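Local coordinates for Rpb7-binding protein seb1 (Schizosaccharomyces pombe 972h-, PDB 5MDT) that drives transcription termination by binding RNA polymerase II and nascent RNA, probably reading the polymerase's C-terminal tail through its CTD-interacting domain, at residues I4-F7 with D8-D12; T30-S33 with M34-V37; I69-S72 with F73-G76. All coordinates share one frame; numbering follows the deposited sequence.

Contact 1 of 3, residues I4-F7 with D8-D12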
loop_
_atom_site.group_PDB
_atom_site.type_symbol
_atom_site.label_atom_id
_atom_site.label_comp_id
_atom_site.label_asym_id
_atom_site.label_seq_id
_atom_site.Cartn_x
_atom_site.Cartn_y
_atom_site.Cartn_z
ATOM N N ILE A 4 -4.124 -11.600 -11.872
ATOM C CA ILE A 4 -5.012 -10.899 -10.943
ATOM C C ILE A 4 -5.899 -11.881 -10.173
ATOM O O ILE A 4 -6.182 -11.622 -8.998
ATOM C CB ILE A 4 -5.813 -9.743 -11.631
ATOM C CG1 ILE A 4 -6.551 -8.846 -10.609
ATOM C CG2 ILE A 4 -6.764 -10.255 -12.721
ATOM C CD1 ILE A 4 -5.647 -7.945 -9.700
ATOM N N ALA A 5 -6.321 -13.005 -10.808
ATOM C CA ALA A 5 -7.164 -13.999 -10.130
ATOM C C ALA A 5 -6.412 -14.605 -8.926
ATOM O O ALA A 5 -6.971 -14.676 -7.825
ATOM C CB ALA A 5 -7.594 -15.089 -11.099
ATOM N N GLU A 6 -5.125 -14.967 -9.117
ATOM C CA GLU A 6 -4.305 -15.494 -8.015
ATOM C C GLU A 6 -4.144 -14.438 -6.908
ATOM O O GLU A 6 -4.276 -14.770 -5.728
ATOM C CB GLU A 6 -2.927 -15.939 -8.527
ATOM C CG GLU A 6 -2.080 -16.552 -7.429
ATOM C CD GLU A 6 -0.900 -17.429 -7.801
ATOM O OE1 GLU A 6 -0.493 -17.444 -8.986
ATOM O OE2 GLU A 6 -0.362 -18.088 -6.883
ATOM N N PHE A 7 -3.858 -13.181 -7.296
ATOM C CA PHE A 7 -3.682 -12.070 -6.351
ATOM C C PHE A 7 -4.950 -11.899 -5.480
ATOM O O PHE A 7 -4.833 -11.828 -4.251
ATOM C CB PHE A 7 -3.401 -10.793 -7.177
ATOM C CG PHE A 7 -3.036 -9.539 -6.409
ATOM C CD1 PHE A 7 -1.702 -9.225 -6.147
ATOM C CD2 PHE A 7 -4.022 -8.622 -6.035
ATOM C CE1 PHE A 7 -1.362 -8.028 -5.504
ATOM C CE2 PHE A 7 -3.689 -7.421 -5.414
ATOM C CZ PHE A 7 -2.357 -7.129 -5.137
ATOM N N ASP A 8 -6.150 -11.858 -6.111
ATOM C CA ASP A 8 -7.414 -11.711 -5.371
ATOM C C ASP A 8 -7.653 -12.906 -4.428
ATOM O O ASP A 8 -8.178 -12.716 -3.324
ATOM C CB ASP A 8 -8.591 -11.545 -6.343
ATOM C CG ASP A 8 -8.554 -10.252 -7.140
ATOM O OD1 ASP A 8 -7.786 -9.331 -6.753
ATOM O OD2 ASP A 8 -9.298 -10.155 -8.150
ATOM N N GLY A 9 -7.251 -14.106 -4.866
ATOM C CA GLY A 9 -7.358 -15.332 -4.078
ATOM C C GLY A 9 -6.494 -15.319 -2.834
ATOM O O GLY A 9 -6.919 -15.803 -1.778
ATOM N N ILE A 10 -5.276 -14.752 -2.932
ATOM C CA ILE A 10 -4.382 -14.594 -1.766
ATOM C C ILE A 10 -5.011 -13.590 -0.764
ATOM O O ILE A 10 -5.004 -13.833 0.444
ATOM C CB ILE A 10 -2.956 -14.157 -2.181
ATOM C CG1 ILE A 10 -2.279 -15.275 -3.018
ATOM C CG2 ILE A 10 -2.097 -13.811 -0.929
ATOM C CD1 ILE A 10 -1.102 -14.818 -3.849
ATOM N N LEU A 11 -5.559 -12.489 -1.283
ATOM C CA LEU A 11 -6.234 -11.482 -0.440
ATOM C C LEU A 11 -7.440 -12.090 0.293
ATOM O O LEU A 11 -7.642 -11.810 1.484
ATOM C CB LEU A 11 -6.643 -10.241 -1.258
ATOM C CG LEU A 11 -5.510 -9.389 -1.854
ATOM C CD1 LEU A 11 -6.082 -8.306 -2.770
ATOM C CD2 LEU A 11 -4.612 -8.774 -0.768
ATOM N N ASP A 12 -8.193 -12.979 -0.392
ATOM C CA ASP A 12 -9.316 -13.716 0.221
ATOM C C ASP A 12 -8.845 -14.562 1.393
ATOM O O ASP A 12 -9.481 -14.532 2.447
ATOM C CB ASP A 12 -9.996 -14.627 -0.807
ATOM C CG ASP A 12 -10.903 -13.890 -1.771
ATOM O OD1 ASP A 12 -11.273 -12.719 -1.476
ATOM O OD2 ASP A 12 -11.264 -14.482 -2.808
#
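The carbonyls of Ile4 to Phe7 accept, in turn, from the amides of Asp8 to Leu11, so this is two successive turns of one alpha helix. The first of the four i to i+4 bonds, Asp8 N to Ile4 O, is 2.9 Å long and fairly straight at 167°; the last, Leu11 N to Phe7 O, measures 3.1 Å. Three side-chain pairs follow the same spacing. Phe7 and Leu11 make the apolar one: Phe7 CG is anti to the backbone N (chi1 -174°) and beside the carbonyl carbon, which carries the ring forward to Leu11, and its CE2 comes 3.7 Å from Leu11 CD1, the methyl meeting the ring obliquely. On another side of the helix, Glu6 CG runs past the end of Ile10, 4.1 Å from CD1, while Ile10 CG1 rests 3.4 Å from Glu6 O. The third pair is mixed. Ile4 reaches CD1 to within 3.9 Å of Asp8 OD1, which also lies at the edge of the Phe7 ring, in its plane, but that oxygen takes its hydrogen bond from outside, with Ser46 OG, and so ties the helix to helix 40-53. The carboxylate also sits close over the previous turn, Asp8 CG lying 3.3 Å from Ile4 O. Phe7 is buried, edge-to-face with Phe43 and against Leu29 and Ile69, and Leu11 touches Ile65. The result is an amphipathic first helix, its apolar stripe turned into the all-helical CID fold, whose helices stack into a right-handed superhelix.

Contact 2 of 3, residues T30-S33 with M34-V37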
loop_
_atom_site.group_PDB
_atom_site.type_symbol
_atom_site.label_atom_id
_atom_site.label_comp_id
_atom_site.label_asym_id
_atom_site.label_seq_id
_atom_site.Cartn_x
_atom_site.Cartn_y
_atom_site.Cartn_z
ATOM N N THR A 30 3.363 -9.048 -4.025
ATOM C CA THR A 30 4.250 -8.089 -4.651
ATOM C C THR A 30 4.778 -8.642 -5.963
ATOM O O THR A 30 4.750 -7.911 -6.953
ATOM C CB THR A 30 5.349 -7.683 -3.690
ATOM O OG1 THR A 30 4.748 -7.126 -2.500
ATOM C CG2 THR A 30 6.307 -6.690 -4.299
ATOM N N ASN A 31 5.215 -9.932 -5.983
ATOM C CA ASN A 31 5.670 -10.560 -7.238
ATOM C C ASN A 31 4.590 -10.543 -8.302
ATOM O O ASN A 31 4.882 -10.234 -9.471
ATOM C CB ASN A 31 6.135 -12.004 -6.999
ATOM C CG ASN A 31 7.475 -12.037 -6.311
ATOM O OD1 ASN A 31 8.182 -11.021 -6.252
ATOM N ND2 ASN A 31 7.838 -13.185 -5.723
ATOM N N LEU A 32 3.347 -10.899 -7.928
ATOM C CA LEU A 32 2.266 -10.937 -8.927
ATOM C C LEU A 32 2.042 -9.544 -9.544
ATOM O O LEU A 32 1.897 -9.425 -10.749
ATOM C CB LEU A 32 0.968 -11.480 -8.295
ATOM C CG LEU A 32 0.950 -12.994 -8.025
ATOM C CD1 LEU A 32 -0.122 -13.341 -7.029
ATOM C CD2 LEU A 32 0.650 -13.768 -9.305
ATOM N N SER A 33 2.102 -8.491 -8.733
ATOM C CA SER A 33 1.893 -7.136 -9.245
ATOM C C SER A 33 3.052 -6.700 -10.148
ATOM O O SER A 33 2.815 -6.070 -11.168
ATOM C CB SER A 33 1.672 -6.156 -8.090
ATOM O OG SER A 33 2.891 -6.011 -7.385
ATOM N N MET A 34 4.297 -7.096 -9.815
ATOM C CA MET A 34 5.454 -6.726 -10.633
ATOM C C MET A 34 5.528 -7.553 -11.900
ATOM O O MET A 34 6.147 -7.108 -12.874
ATOM C CB MET A 34 6.775 -6.881 -9.835
ATOM C CG MET A 34 6.907 -5.885 -8.699
ATOM S SD MET A 34 6.965 -4.160 -9.273
ATOM C CE MET A 34 8.739 -4.079 -9.795
ATOM N N GLU A 35 4.943 -8.766 -11.896
ATOM C CA GLU A 35 4.976 -9.628 -13.101
ATOM C C GLU A 35 3.868 -9.239 -14.099
ATOM O O GLU A 35 3.850 -9.702 -15.242
ATOM C CB GLU A 35 4.804 -11.106 -12.712
ATOM C CG GLU A 35 5.991 -11.721 -11.969
ATOM C CD GLU A 35 5.689 -12.918 -11.085
ATOM O OE1 GLU A 35 4.541 -13.414 -11.105
ATOM O OE2 GLU A 35 6.596 -13.330 -10.327
ATOM N N ASN A 36 2.949 -8.371 -13.666
ATOM C CA ASN A 36 1.793 -7.981 -14.468
ATOM C C ASN A 36 1.563 -6.482 -14.634
ATOM O O ASN A 36 0.419 -6.051 -14.764
ATOM C CB ASN A 36 0.565 -8.720 -13.920
ATOM C CG ASN A 36 0.682 -10.210 -14.086
ATOM O OD1 ASN A 36 0.960 -10.922 -13.127
ATOM N ND2 ASN A 36 0.391 -10.707 -15.282
ATOM N N VAL A 37 2.657 -5.700 -14.645
ATOM C CA VAL A 37 2.653 -4.236 -14.552
ATOM C C VAL A 37 1.634 -3.542 -15.476
ATOM O O VAL A 37 1.082 -2.523 -15.071
ATOM C CB VAL A 37 4.080 -3.637 -14.727
ATOM C CG1 VAL A 37 4.546 -3.651 -16.181
ATOM C CG2 VAL A 37 4.146 -2.229 -14.149
#
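Glu35 folds back over Asn31, the residue one turn earlier, and its path can be followed atom by atom. CB starts 3.4 Å from Asn31 O. Because CG stands beside the backbone N and anti to the carbonyl carbon (chi1 -70°), the chain turns back along the helix, and CG passes only 3.1 Å from that same carbonyl oxygen. CD follows at 3.2 Å from Asn31 O; beyond it OE2 lies 3.6 Å from Asn31 CB, whereas OE1 leans toward Leu32 and has a weak hydrogen bond with Ser2 N. Beneath this side chain the backbone bond from Glu35 N to Asn31 O is short, 2.8 Å, though bent; a second, weak one runs from Glu35 N to Leu32 O. One residue earlier, Thr30 O is gripped twice, by Met34 N and by the hydroxyl of Ser33, whose OG donates to it at 2.7 Å. The helix is running out here: the link from Asn36 N to Ser33 O is weak, and Asn36 has left helical geometry. Its OD1 nevertheless turns back to 3.0 Å from Leu32 O, two acceptors side by side. Ser2 N, hydrogen-bonded to Asn36 OD1, probably offsets some of that crowding of oxygens. Chemically, then, the C-terminal end of helix 23-35 gathers a cluster of acceptors, one of them charged, which probably favours a donor such as Ser2 N.

Contact 3 of 3, residues I69-S72 with F73-G76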
loop_
_atom_site.group_PDB
_atom_site.type_symbol
_atom_site.label_atom_id
_atom_site.label_comp_id
_atom_site.label_asym_id
_atom_site.label_seq_id
_atom_site.Cartn_x
_atom_site.Cartn_y
_atom_site.Cartn_z
ATOM N N ILE A 69 4.087 -3.064 -2.410
ATOM C CA ILE A 69 3.750 -2.858 -3.822
ATOM C C ILE A 69 4.199 -1.474 -4.336
ATOM O O ILE A 69 4.822 -1.418 -5.389
ATOM C CB ILE A 69 2.255 -3.137 -4.030
ATOM C CG1 ILE A 69 2.004 -4.670 -3.948
ATOM C CG2 ILE A 69 1.809 -2.587 -5.409
ATOM C CD1 ILE A 69 0.556 -5.074 -3.922
ATOM N N VAL A 70 3.908 -0.376 -3.592
ATOM C CA VAL A 70 4.269 0.980 -4.036
ATOM C C VAL A 70 5.786 1.138 -4.166
ATOM O O VAL A 70 6.251 1.644 -5.186
ATOM C CB VAL A 70 3.613 2.133 -3.220
ATOM C CG1 VAL A 70 4.176 2.242 -1.794
ATOM C CG2 VAL A 70 3.736 3.467 -3.960
ATOM N N ARG A 71 6.551 0.646 -3.182
ATOM C CA ARG A 71 8.016 0.735 -3.263
ATOM C C ARG A 71 8.592 -0.130 -4.404
ATOM O O ARG A 71 9.586 0.257 -5.016
ATOM C CB ARG A 71 8.645 0.419 -1.919
ATOM C CG ARG A 71 8.467 1.565 -0.910
ATOM C CD ARG A 71 9.315 1.396 0.347
ATOM N NE ARG A 71 8.866 0.252 1.141
ATOM C CZ ARG A 71 9.422 -0.956 1.119
ATOM N NH1 ARG A 71 10.499 -1.186 0.376
ATOM N NH2 ARG A 71 8.904 -1.944 1.838
ATOM N N SER A 72 7.933 -1.257 -4.728
ATOM C CA SER A 72 8.359 -2.117 -5.840
ATOM C C SER A 72 8.066 -1.454 -7.190
ATOM O O SER A 72 8.951 -1.446 -8.030
ATOM C CB SER A 72 7.746 -3.503 -5.727
ATOM O OG SER A 72 8.321 -4.175 -4.617
ATOM N N PHE A 73 6.896 -0.780 -7.356
ATOM C CA PHE A 73 6.624 -0.016 -8.582
ATOM C C PHE A 73 7.611 1.146 -8.706
ATOM O O PHE A 73 8.093 1.420 -9.800
ATOM C CB PHE A 73 5.194 0.552 -8.585
ATOM C CG PHE A 73 4.051 -0.412 -8.828
ATOM C CD1 PHE A 73 4.133 -1.380 -9.825
ATOM C CD2 PHE A 73 2.840 -0.257 -8.162
ATOM C CE1 PHE A 73 3.050 -2.232 -10.093
ATOM C CE2 PHE A 73 1.747 -1.089 -8.453
ATOM C CZ PHE A 73 1.857 -2.068 -9.416
ATOM N N GLN A 74 7.903 1.838 -7.585
ATOM C CA GLN A 74 8.866 2.943 -7.554
ATOM C C GLN A 74 10.247 2.448 -8.024
ATOM O O GLN A 74 10.882 3.106 -8.863
ATOM C CB GLN A 74 8.951 3.546 -6.138
ATOM C CG GLN A 74 10.030 4.630 -6.021
ATOM C CD GLN A 74 10.302 5.121 -4.625
ATOM O OE1 GLN A 74 9.995 4.459 -3.624
ATOM N NE2 GLN A 74 10.945 6.282 -4.533
ATOM N N ASP A 75 10.680 1.263 -7.537
ATOM C CA ASP A 75 11.977 0.694 -7.948
ATOM C C ASP A 75 12.026 0.419 -9.447
ATOM O O ASP A 75 13.020 0.748 -10.107
ATOM C CB ASP A 75 12.307 -0.579 -7.148
ATOM C CG ASP A 75 12.607 -0.347 -5.683
ATOM O OD1 ASP A 75 12.877 0.819 -5.306
ATOM O OD2 ASP A 75 12.560 -1.325 -4.908
ATOM N N GLY A 76 10.936 -0.147 -9.969
ATOM C CA GLY A 76 10.784 -0.435 -11.390
ATOM C C GLY A 76 10.838 0.819 -12.244
ATOM O O GLY A 76 11.440 0.809 -13.315
#
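Ile69 and Phe73 carry nearly equal first torsions, chi1 -73° and -74°, yet these do different work. In Ile69 this value sends CG1 beside the backbone N and leaves CG2 beside the carbonyl carbon, facing the next turn; in Phe73 it swings the ring back toward that methyl. The two side chains therefore lie side by side and point the same way, an i to i+4 apolar pair on a central helix of the CID superhelix. Contact is tight and oblique to the ring, with Ile69 CG2 at 3.4 Å from Phe73 CE2. Ring carbon CD2 of Phe73 also approaches Ile69 O, at 3.6 Å, beside the backbone bond from Phe73 N to the same oxygen. The pair is buried where helix 59-79 meets its neighbours: Phe73 touches Val44 and Trp96, and Ile69 touches Val47. Val70 packs on Trp96 too. The polar residues bond in different directions. Gln74, extended beyond CG, hydrogen-bonds Ala132 O through NE2 and Thr134 OG1 through OE1, whereas Arg71 bends back into a salt bridge with Asp67. Ser72 OG likewise looks back, to Ser68 O. Asp75 does not meet the guanidinium, whose NH1 is 5.7 Å from Asp75 OD2. Instead Asp75 N holds Arg71 O at 2.9 Å, and with CG beside that N the carboxylate is brought near: both its oxygens lie 3.4 Å from Arg71 O, acceptors with no bond between them.

Contacts 1 and 3 lie within one regular helix each; contact 2 takes in the end of helix 23-35 and the residues after it. All three touch through side chains between those helices. Contact 3 is the most buried and lies nearest the centre of the chain; contacts 1 and 2 are only partly buried, each with a solvent-facing side. Leu32 of contact 2 packs its CD1 methyl against Ile10 of contact 1, joining helices 4-16 and 23-35, while Met34 and Thr30 reach Ser72 of contact 3. Contacts 1 and 3 meet more sparingly, where Phe7 touches Ile69. Both pair a phenylalanine with an aliphatic residue; contact 2 relies on polar groups, with weak bonds added as the helix ends.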